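PDB 1K5C: endopolygalacturonase from Chondrostereum purpureum, which probably hydrolyses the alpha-1,4-galacturonosyl linkages within polygalacturonan chains, as a glycoside hydrolase of family 28 with a right-handed parallel beta-helix fold. Local coordinates for residues Cys17-Leu22 with Ala41-Met45; Thr66-Gly72 with Ser106-Phe112; Asp277-Gly283 with Asn306-Leu312. All blocks are in the same frame, centred on the assembly; numbering follows the deposited sequence.

Contact 1: residues Cys17-Leu22 with Ala41-Met45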
loop_
_atom_site.group_PDB
_atom_site.type_symbol
_atom_site.label_atom_id
_atom_site.label_comp_id
_atom_site.label_asym_id
_atom_site.label_seq_id
_atom_site.Cartn_x
_atom_site.Cartn_y
_atom_site.Cartn_z
ATOM N N CYS A 17 27.683 6.252 -13.817
ATOM C CA CYS A 17 26.899 5.572 -14.832
ATOM C C CYS A 17 25.560 6.231 -15.072
ATOM O O CYS A 17 24.789 6.441 -14.133
ATOM C CB CYS A 17 26.583 4.130 -14.369
ATOM S SG CYS A 17 28.039 3.138 -13.948
ATOM N N SER A 18 25.232 6.492 -16.354
ATOM C CA SER A 18 23.860 6.887 -16.674
ATOM C C SER A 18 23.012 5.683 -17.116
ATOM O O SER A 18 21.763 5.818 -17.195
ATOM C CB SER A 18 23.792 7.952 -17.785
ATOM O OG SER A 18 24.306 7.410 -18.994
ATOM N N ALA A 19 23.647 4.534 -17.392
ATOM C CA ALA A 19 22.928 3.312 -17.769
ATOM C C ALA A 19 23.520 2.211 -16.912
ATOM O O ALA A 19 24.679 1.790 -17.097
ATOM C CB ALA A 19 23.101 3.003 -19.238
ATOM N N VAL A 20 22.759 1.727 -15.942
ATOM C CA VAL A 20 23.175 0.676 -15.019
ATOM C C VAL A 20 22.421 -0.609 -15.390
ATOM O O VAL A 20 21.194 -0.513 -15.607
ATOM C CB VAL A 20 22.861 1.075 -13.570
ATOM C CG1 VAL A 20 23.152 -0.059 -12.571
ATOM C CG2 VAL A 20 23.690 2.308 -13.193
ATOM N N THR A 21 23.100 -1.726 -15.460
ATOM C CA THR A 21 22.450 -3.004 -15.629
ATOM C C THR A 21 22.525 -3.773 -14.326
ATOM O O THR A 21 23.614 -3.953 -13.801
ATOM C CB THR A 21 23.144 -3.820 -16.741
ATOM O OG1 THR A 21 23.095 -3.037 -17.948
ATOM C CG2 THR A 21 22.388 -5.116 -16.985
ATOM N N LEU A 22 21.367 -4.178 -13.835
ATOM C CA LEU A 22 21.293 -4.929 -12.583
ATOM C C LEU A 22 21.116 -6.390 -13.001
ATOM O O LEU A 22 20.020 -6.795 -13.420
ATOM C CB LEU A 22 20.144 -4.328 -11.737
ATOM C CG LEU A 22 19.872 -5.017 -10.419
ATOM C CD1 LEU A 22 21.082 -4.952 -9.526
ATOM C CD2 LEU A 22 18.670 -4.203 -9.836
ATOM N N ALA A 41 19.661 8.519 -13.975
ATOM C CA ALA A 41 20.162 7.271 -14.546
ATOM C C ALA A 41 18.997 6.318 -14.875
ATOM O O ALA A 41 17.956 6.310 -14.177
ATOM C CB ALA A 41 21.097 6.600 -13.554
ATOM N N THR A 42 19.230 5.513 -15.895
ATOM C CA THR A 42 18.360 4.355 -16.190
ATOM C C THR A 42 19.004 3.139 -15.550
ATOM O O THR A 42 20.189 2.859 -15.776
ATOM C CB THR A 42 18.239 4.167 -17.681
ATOM O OG1 THR A 42 17.542 5.316 -18.261
ATOM C CG2 THR A 42 17.397 2.917 -18.056
ATOM N N VAL A 43 18.211 2.396 -14.770
ATOM C CA VAL A 43 18.642 1.133 -14.160
ATOM C C VAL A 43 17.754 0.071 -14.756
ATOM O O VAL A 43 16.524 0.127 -14.607
ATOM C CB VAL A 43 18.468 1.194 -12.658
ATOM C CG1 VAL A 43 18.879 -0.151 -12.018
ATOM C CG2 VAL A 43 19.250 2.378 -12.049
ATOM N N THR A 44 18.346 -0.906 -15.472
ATOM C CA THR A 44 17.610 -1.949 -16.137
ATOM C C THR A 44 17.923 -3.281 -15.515
ATOM O O THR A 44 19.111 -3.652 -15.421
ATOM C CB THR A 44 17.975 -2.007 -17.648
ATOM O OG1 THR A 44 17.719 -0.700 -18.235
ATOM C CG2 THR A 44 17.159 -3.044 -18.411
ATOM N N MET A 45 16.895 -4.009 -15.081
ATOM C CA MET A 45 17.101 -5.348 -14.563
ATOM C C MET A 45 17.261 -6.357 -15.682
ATOM O O MET A 45 16.465 -6.359 -16.643
ATOM C CB MET A 45 15.892 -5.816 -13.735
ATOM C CG MET A 45 15.748 -5.228 -12.425
ATOM S SD MET A 45 14.494 -5.982 -11.408
ATOM C CE MET A 45 15.222 -7.319 -10.432
HETATM O O HOH W 1 20.103 0.663 -18.193
#

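Contact 2: residues Thr66-Gly72 with Ser106-Phe112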
loop_
_atom_site.group_PDB
_atom_site.type_symbol
_atom_site.label_atom_id
_atom_site.label_comp_id
_atom_site.label_asym_id
_atom_site.label_seq_id
_atom_site.Cartn_x
_atom_site.Cartn_y
_atom_site.Cartn_z
ATOM N N THR A 66 17.332 10.617 -7.882
ATOM C CA THR A 66 16.524 11.697 -8.416
ATOM C C THR A 66 16.294 11.428 -9.907
ATOM O O THR A 66 17.237 11.235 -10.665
ATOM C CB THR A 66 17.200 13.058 -8.223
ATOM O OG1 THR A 66 17.378 13.269 -6.814
ATOM C CG2 THR A 66 16.373 14.193 -8.819
ATOM N N GLY A 67 15.029 11.375 -10.324
ATOM C CA GLY A 67 14.704 11.190 -11.751
ATOM C C GLY A 67 15.142 9.861 -12.284
ATOM O O GLY A 67 15.492 9.730 -13.469
ATOM N N ILE A 68 15.140 8.808 -11.429
ATOM C CA ILE A 68 15.581 7.486 -11.877
ATOM C C ILE A 68 14.551 6.880 -12.828
ATOM O O ILE A 68 13.346 7.000 -12.610
ATOM C CB ILE A 68 15.793 6.594 -10.632
ATOM C CG1 ILE A 68 16.788 7.233 -9.624
ATOM C CG2 ILE A 68 16.183 5.156 -11.021
ATOM C CD1 ILE A 68 18.092 7.682 -10.310
ATOM N N ASN A 69 15.069 6.188 -13.844
ATOM C CA ASN A 69 14.212 5.436 -14.781
ATOM C C ASN A 69 14.549 3.956 -14.553
ATOM O O ASN A 69 15.578 3.481 -15.012
ATOM C CB ASN A 69 14.556 5.885 -16.198
ATOM C CG ASN A 69 13.811 5.145 -17.246
ATOM O OD1 ASN A 69 12.675 4.724 -17.023
ATOM N ND2 ASN A 69 14.389 4.946 -18.412
ATOM N N PHE A 70 13.690 3.245 -13.800
ATOM C CA PHE A 70 13.937 1.855 -13.468
ATOM C C PHE A 70 13.113 0.970 -14.354
ATOM O O PHE A 70 11.869 1.041 -14.336
ATOM C CB PHE A 70 13.663 1.602 -11.967
ATOM C CG PHE A 70 14.111 0.245 -11.493
ATOM C CD1 PHE A 70 13.367 -0.906 -11.744
ATOM C CD2 PHE A 70 15.304 0.138 -10.749
ATOM C CE1 PHE A 70 13.771 -2.128 -11.298
ATOM C CE2 PHE A 70 15.732 -1.097 -10.305
ATOM C CZ PHE A 70 14.981 -2.233 -10.610
ATOM N N VAL A 71 13.791 0.143 -15.160
ATOM C CA VAL A 71 13.181 -0.676 -16.189
ATOM C C VAL A 71 13.315 -2.115 -15.732
ATOM O O VAL A 71 14.402 -2.714 -15.800
ATOM C CB VAL A 71 13.888 -0.424 -17.555
ATOM C CG1 VAL A 71 13.310 -1.378 -18.627
ATOM C CG2 VAL A 71 13.798 1.046 -17.938
ATOM N N GLY A 72 12.218 -2.692 -15.257
ATOM C CA GLY A 72 12.276 -4.014 -14.616
ATOM C C GLY A 72 12.373 -5.173 -15.557
ATOM O O GLY A 72 12.855 -6.249 -15.169
ATOM N N SER A 106 12.844 10.132 -6.559
ATOM C CA SER A 106 11.872 10.425 -7.615
ATOM C C SER A 106 12.249 9.627 -8.866
ATOM O O SER A 106 13.320 9.056 -8.985
ATOM C CB SER A 106 11.830 11.924 -7.934
ATOM O OG SER A 106 13.170 12.421 -8.211
ATOM N N GLY A 107 11.317 9.652 -9.824
ATOM C CA GLY A 107 11.481 8.968 -11.088
ATOM C C GLY A 107 10.305 8.070 -11.404
ATOM O O GLY A 107 9.181 8.305 -10.936
ATOM N N THR A 108 10.575 7.043 -12.197
ATOM C CA THR A 108 9.569 6.118 -12.714
ATOM C C THR A 108 10.115 4.709 -12.618
ATOM O O THR A 108 11.207 4.448 -13.137
ATOM C CB THR A 108 9.201 6.437 -14.181
ATOM O OG1 THR A 108 8.741 7.786 -14.241
ATOM C CG2 THR A 108 8.099 5.568 -14.716
ATOM N N TYR A 109 9.377 3.831 -11.952
ATOM C CA TYR A 109 9.742 2.444 -11.703
ATOM C C TYR A 109 8.713 1.569 -12.381
ATOM O O TYR A 109 7.515 1.671 -12.069
ATOM C CB TYR A 109 9.761 2.145 -10.175
ATOM C CG TYR A 109 10.960 2.807 -9.507
ATOM C CD1 TYR A 109 11.065 4.161 -9.320
ATOM C CD2 TYR A 109 12.056 1.996 -9.160
ATOM C CE1 TYR A 109 12.215 4.740 -8.752
ATOM C CE2 TYR A 109 13.200 2.566 -8.614
ATOM C CZ TYR A 109 13.279 3.929 -8.400
ATOM O OH TYR A 109 14.426 4.445 -7.866
ATOM N N LYS A 110 9.174 0.683 -13.291
ATOM C CA LYS A 110 8.211 -0.084 -14.100
ATOM C C LYS A 110 8.522 -1.560 -14.144
ATOM O O LYS A 110 9.668 -1.993 -14.227
ATOM C CB LYS A 110 8.300 0.450 -15.578
ATOM C CG LYS A 110 8.033 1.935 -15.726
ATOM C CD LYS A 110 8.615 2.588 -16.967
ATOM C CE LYS A 110 10.189 2.802 -16.804
ATOM N NZ LYS A 110 10.572 3.552 -18.063
ATOM N N LYS A 111 7.435 -2.354 -14.184
ATOM C CA LYS A 111 7.471 -3.724 -14.729
ATOM C C LYS A 111 8.482 -4.610 -14.056
ATOM O O LYS A 111 9.372 -5.222 -14.646
ATOM C CB LYS A 111 7.698 -3.672 -16.250
ATOM C CG LYS A 111 6.485 -3.115 -17.007
ATOM C CD LYS A 111 5.339 -4.135 -17.016
ATOM C CE LYS A 111 4.199 -3.781 -17.913
ATOM N NZ LYS A 111 3.325 -5.016 -17.930
ATOM N N PHE A 112 8.348 -4.718 -12.705
ATOM C CA PHE A 112 9.034 -5.804 -11.992
ATOM C C PHE A 112 8.057 -6.390 -10.985
ATOM O O PHE A 112 6.974 -5.845 -10.723
ATOM C CB PHE A 112 10.345 -5.343 -11.338
ATOM C CG PHE A 112 10.179 -4.251 -10.309
ATOM C CD1 PHE A 112 9.885 -4.555 -8.991
ATOM C CD2 PHE A 112 10.364 -2.913 -10.708
ATOM C CE1 PHE A 112 9.808 -3.535 -8.037
ATOM C CE2 PHE A 112 10.276 -1.907 -9.777
ATOM C CZ PHE A 112 9.978 -2.208 -8.446
#

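Contact 3: residues Asp277-Gly283 with Asn306-Leu312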
loop_
_atom_site.group_PDB
_atom_site.type_symbol
_atom_site.label_atom_id
_atom_site.label_comp_id
_atom_site.label_asym_id
_atom_site.label_seq_id
_atom_site.Cartn_x
_atom_site.Cartn_y
_atom_site.Cartn_z
ATOM N N ASP A 277 -13.564 15.952 3.987
ATOM C CA ASP A 277 -13.679 16.004 2.504
ATOM C C ASP A 277 -13.365 14.655 1.867
ATOM O O ASP A 277 -12.446 14.533 1.052
ATOM C CB ASP A 277 -12.792 17.123 1.958
ATOM C CG ASP A 277 -13.178 18.445 2.501
ATOM O OD1 ASP A 277 -14.238 18.627 3.157
ATOM O OD2 ASP A 277 -12.383 19.389 2.197
ATOM N N VAL A 278 -14.198 13.657 2.208
ATOM C CA VAL A 278 -14.065 12.293 1.677
ATOM C C VAL A 278 -15.262 12.051 0.718
ATOM O O VAL A 278 -16.408 12.064 1.182
ATOM C CB VAL A 278 -14.053 11.251 2.809
ATOM C CG1 VAL A 278 -14.000 9.851 2.219
ATOM C CG2 VAL A 278 -12.877 11.522 3.740
ATOM N N ASN A 279 -14.985 11.833 -0.562
ATOM C CA ASN A 279 -16.022 11.758 -1.597
ATOM C C ASN A 279 -15.928 10.445 -2.366
ATOM O O ASN A 279 -14.812 9.929 -2.598
ATOM C CB ASN A 279 -15.845 12.917 -2.611
ATOM C CG ASN A 279 -16.352 14.247 -2.128
ATOM O OD1 ASN A 279 -16.836 14.426 -1.030
ATOM N ND2 ASN A 279 -16.409 15.244 -3.061
ATOM N N PHE A 280 -17.079 9.995 -2.857
ATOM C CA PHE A 280 -17.182 8.933 -3.889
ATOM C C PHE A 280 -17.913 9.616 -5.076
ATOM O O PHE A 280 -19.136 9.727 -5.071
ATOM C CB PHE A 280 -17.965 7.725 -3.436
ATOM C CG PHE A 280 -17.290 6.885 -2.352
ATOM C CD1 PHE A 280 -17.339 7.235 -1.027
ATOM C CD2 PHE A 280 -16.610 5.696 -2.728
ATOM C CE1 PHE A 280 -16.756 6.430 -0.036
ATOM C CE2 PHE A 280 -16.033 4.906 -1.737
ATOM C CZ PHE A 280 -16.102 5.262 -0.410
ATOM N N THR A 281 -17.094 10.097 -6.038
ATOM C CA THR A 281 -17.601 10.859 -7.198
ATOM C C THR A 281 -16.918 10.352 -8.453
ATOM O O THR A 281 -16.021 9.527 -8.421
ATOM C CB THR A 281 -17.364 12.366 -6.988
ATOM O OG1 THR A 281 -15.958 12.542 -6.712
ATOM C CG2 THR A 281 -18.199 12.923 -5.838
ATOM N N GLY A 282 -17.376 10.893 -9.606
ATOM C CA GLY A 282 -16.768 10.512 -10.889
ATOM C C GLY A 282 -17.433 9.239 -11.372
ATOM O O GLY A 282 -18.676 9.158 -11.441
ATOM N N GLY A 283 -16.656 8.249 -11.748
ATOM C CA GLY A 283 -17.232 6.945 -12.146
ATOM C C GLY A 283 -17.794 6.241 -10.919
ATOM O O GLY A 283 -17.308 6.422 -9.783
ATOM N N ASN A 306 -18.668 18.280 3.551
ATOM C CA ASN A 306 -19.833 17.757 2.789
ATOM C C ASN A 306 -19.311 16.608 1.964
ATOM O O ASN A 306 -18.704 16.795 0.906
ATOM C CB ASN A 306 -20.392 18.852 1.896
ATOM C CG ASN A 306 -20.964 19.990 2.762
ATOM O OD1 ASN A 306 -21.819 19.740 3.604
ATOM N ND2 ASN A 306 -20.445 21.177 2.580
ATOM N N TRP A 307 -19.516 15.399 2.509
ATOM C CA TRP A 307 -18.989 14.170 1.872
ATOM C C TRP A 307 -19.998 13.759 0.816
ATOM O O TRP A 307 -21.107 13.263 1.128
ATOM C CB TRP A 307 -18.838 13.089 2.936
ATOM C CG TRP A 307 -17.766 13.365 3.960
ATOM C CD1 TRP A 307 -17.130 14.551 4.244
ATOM C CD2 TRP A 307 -17.217 12.369 4.847
ATOM N NE1 TRP A 307 -16.172 14.332 5.273
ATOM C CE2 TRP A 307 -16.242 13.016 5.665
ATOM C CE3 TRP A 307 -17.450 10.992 5.058
ATOM C CZ2 TRP A 307 -15.534 12.319 6.649
ATOM C CZ3 TRP A 307 -16.739 10.317 6.037
ATOM C CH2 TRP A 307 -15.782 10.975 6.825
ATOM N N ASN A 308 -19.601 13.983 -0.447
ATOM C CA ASN A 308 -20.506 13.629 -1.581
ATOM C C ASN A 308 -20.200 12.158 -1.938
ATOM O O ASN A 308 -19.109 11.897 -2.469
ATOM C CB ASN A 308 -20.173 14.557 -2.762
ATOM C CG ASN A 308 -21.132 14.315 -3.931
ATOM O OD1 ASN A 308 -21.723 13.232 -4.046
ATOM N ND2 ASN A 308 -21.292 15.314 -4.753
ATOM N N TRP A 309 -21.115 11.274 -1.564
ATOM C CA TRP A 309 -20.966 9.844 -1.813
ATOM C C TRP A 309 -21.955 9.382 -2.893
ATOM O O TRP A 309 -22.323 8.217 -2.992
ATOM C CB TRP A 309 -21.198 9.050 -0.515
ATOM C CG TRP A 309 -20.021 9.174 0.426
ATOM C CD1 TRP A 309 -19.019 10.118 0.471
ATOM C CD2 TRP A 309 -19.731 8.226 1.486
ATOM N NE1 TRP A 309 -18.118 9.821 1.498
ATOM C CE2 TRP A 309 -18.545 8.672 2.120
ATOM C CE3 TRP A 309 -20.373 7.068 1.939
ATOM C CZ2 TRP A 309 -17.998 7.940 3.214
ATOM C CZ3 TRP A 309 -19.817 6.368 3.005
ATOM C CH2 TRP A 309 -18.642 6.817 3.630
ATOM N N SER A 310 -22.304 10.319 -3.814
ATOM C CA SER A 310 -23.349 10.027 -4.801
ATOM C C SER A 310 -23.028 8.877 -5.672
ATOM O O SER A 310 -23.956 8.200 -6.135
ATOM C CB SER A 310 -23.568 11.305 -5.649
ATOM O OG SER A 310 -22.330 11.703 -6.297
ATOM N N GLN A 311 -21.735 8.616 -5.959
ATOM C CA GLN A 311 -21.384 7.545 -6.906
ATOM C C GLN A 311 -21.060 6.214 -6.227
ATOM O O GLN A 311 -20.642 5.272 -6.915
ATOM C CB GLN A 311 -20.230 8.003 -7.818
ATOM C CG GLN A 311 -20.700 9.143 -8.778
ATOM C CD GLN A 311 -21.716 8.592 -9.776
ATOM O OE1 GLN A 311 -22.905 8.580 -9.529
ATOM N NE2 GLN A 311 -21.250 8.073 -10.882
ATOM N N LEU A 312 -21.308 6.106 -4.912
ATOM C CA LEU A 312 -21.092 4.822 -4.227
ATOM C C LEU A 312 -22.353 3.971 -4.266
ATOM O O LEU A 312 -23.443 4.445 -3.877
ATOM C CB LEU A 312 -20.723 5.112 -2.757
ATOM C CG LEU A 312 -20.513 3.907 -1.872
ATOM C CD1 LEU A 312 -19.333 3.027 -2.410
ATOM C CD2 LEU A 312 -20.255 4.318 -0.413
HETATM O O HOH W 2 -16.534 19.461 2.094
HETATM O O HOH W 3 -15.847 16.652 0.304
HETATM O O HOH W 4 -18.030 17.584 -1.759
#

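Contact 1: residues Cys17-Leu22 with Ala41-Met45
Val20 and Val43 sit level with each other on neighbouring parallel strands. The bump is the CG2 methyl of Val43, set against CB of Val20 at 4.1 Å; CB of Leu22 and CG of Met45 come next along the same face. Two residues beyond the valines, Leu22 and Met45 lie alongside each other and point the same way, with CD2 of Leu22 resting 4.0 Å from CG of Met45. A chi1 of 177° swings the isopropyl end of Leu22 away from its backbone N and over to the carbonyl-carbon side, where CD2 meets the methionine; CB of Leu22 also lies 4.4 Å from CG1 of Val43, so that the leucine fits between the valine and the methionine. These ladders of like side chains on successive strands are characteristic of the parallel beta-helix, whose inward face the branched and flexible apolar residues Val20, Leu22, Val43 and Met45 suit. The opposite face carries Ala19, Thr21, Thr42 and Thr44, short or hydroxylated residues fit for a more exposed surface. There a water bridges Val20 O and OG1 of Thr44, 2.7 Å from that hydroxyl. Between the faces four backbone bonds join the strands, among them the nearly straight Val20 N to Thr42 O at 2.8 Å. At the start of the pair, CB of Ala41 comes 3.7 Å from Cys17 O, while Cys17 itself is tied to Cys3 by a disulfide.

Contact 2: residues Thr66-Gly72 with Ser106-Phe112
Phe70 lies beside Tyr109 across a pair of parallel strands. Its CB rests against the tyrosine ring, 3.3 Å from CD2 of Tyr109, and CG is held near the same atom. Because CG stands anti to the backbone N (chi1 -170°), the phenyl group runs on past the tyrosine: the planes differ by 16°, yet the rings are slid apart and barely overlap. CD2 still touches CE2 of Tyr109, whereas CD1 and CE1 turn to Phe112, CE1 meeting CD2 of Phe112 at 3.5 Å with the planes 70° apart. At the tip, CZ of Phe70 packs on CG of Met45 at 3.6 Å. With an alanine here only the CB contact would remain, and a gap would probably open between Tyr109 and Phe112, leaving both rings freer to shift. Ile68 extends the apolar side, its CG2 lying 4.1 Å from CZ of Tyr109. Backbone bonds alternate between the strands, Thr108 N to Ile68 O and then Phe70 N to Thr108 O. On the other face Lys110, in one of its two conformers, donates from NZ to OD1 of Asn69 at 2.6 Å in the carbonyl plane, while ND2 of Asn69 binds OG1 of Thr42. At the corner where the chain turns between faces of the beta-helix, OG of Ser106 accepts from Gly67 N at 3.0 Å and also pairs with Asp128. A CB on Gly107 would collide with Ile68 O. The two faces thus divide the chemistry: the aromatic side contributes by shape and burial, while the outer side and the corner depend on directed hydrogen bonds.

Contact 3: residues Asp277-Gly283 with Asn306-Leu312
Strands 277-280 and 306-309 run parallel, 14° apart, but their ladder is irregular: Phe280 N binds Asn308 O at 2.8 Å, and Gln311 N binds Phe280 O where the second strand enters a type I turn, while side chains take over other links. Asn308 N is received by OD1 of Asn279 at 2.9 Å, the donor lying well above the plane of that amide. The carbonyl of Val278 is taken by the indole of Trp309, NE1 donating at 2.8 Å with the oxygen in the ring plane, so the bond helps to fix the ring's rotation. That orientation offers the indole face to Phe280, whose edge meets it in a T-shaped pair with planes at 76° and CE1 of Phe280 3.6 Å from CE2 of Trp309. Leu312 covers a face of the phenyl ring, its CD2 standing 4.1 Å from the ring centroid in a CH-pi contact. Val278 does likewise to Trp307, its CB placed over the middle of the six-membered ring. Large flat residues suit this side because each presents a broad surface to the aliphatic carbons beside it. At the corner, OD1 of Asn308 accepts from Ser310 N, closing an Asx turn, and in one conformer of Ser310 also from its OG; NE2 of Gln311 donates to Gly282 O at 2.8 Å. The contact lies near the C-terminal end of the beta-helix: Tyr243 of strand 237-244 stacks on Phe280, Ile329 of strand 328-333 touches both tryptophans, and Val256 and Ile258 of strand 254-259 pack on Phe280 and Trp309 respectively.

Overall arrangement
Contacts 1 and 2 are consecutive steps of one beta-helix wall: strands 42-45 and 68-71 are neighbours, with Val43 N and O probably hydrogen-bonded to Asn69 O and Val71 N. Their centres are 10 Å apart, whereas contact 3 lies toward the other end, its centre about 43 Å from that of contact 1 and 33 Å from that of contact 2. Each is partly buried, with an apolar inner face and a more polar outer one. The filling changes along the axis: aliphatic and methionine side chains in contact 1, an aromatic cluster in contact 2, and indole, phenyl and aliphatic groups in contact 3, where side chains also replace regular backbone bonds.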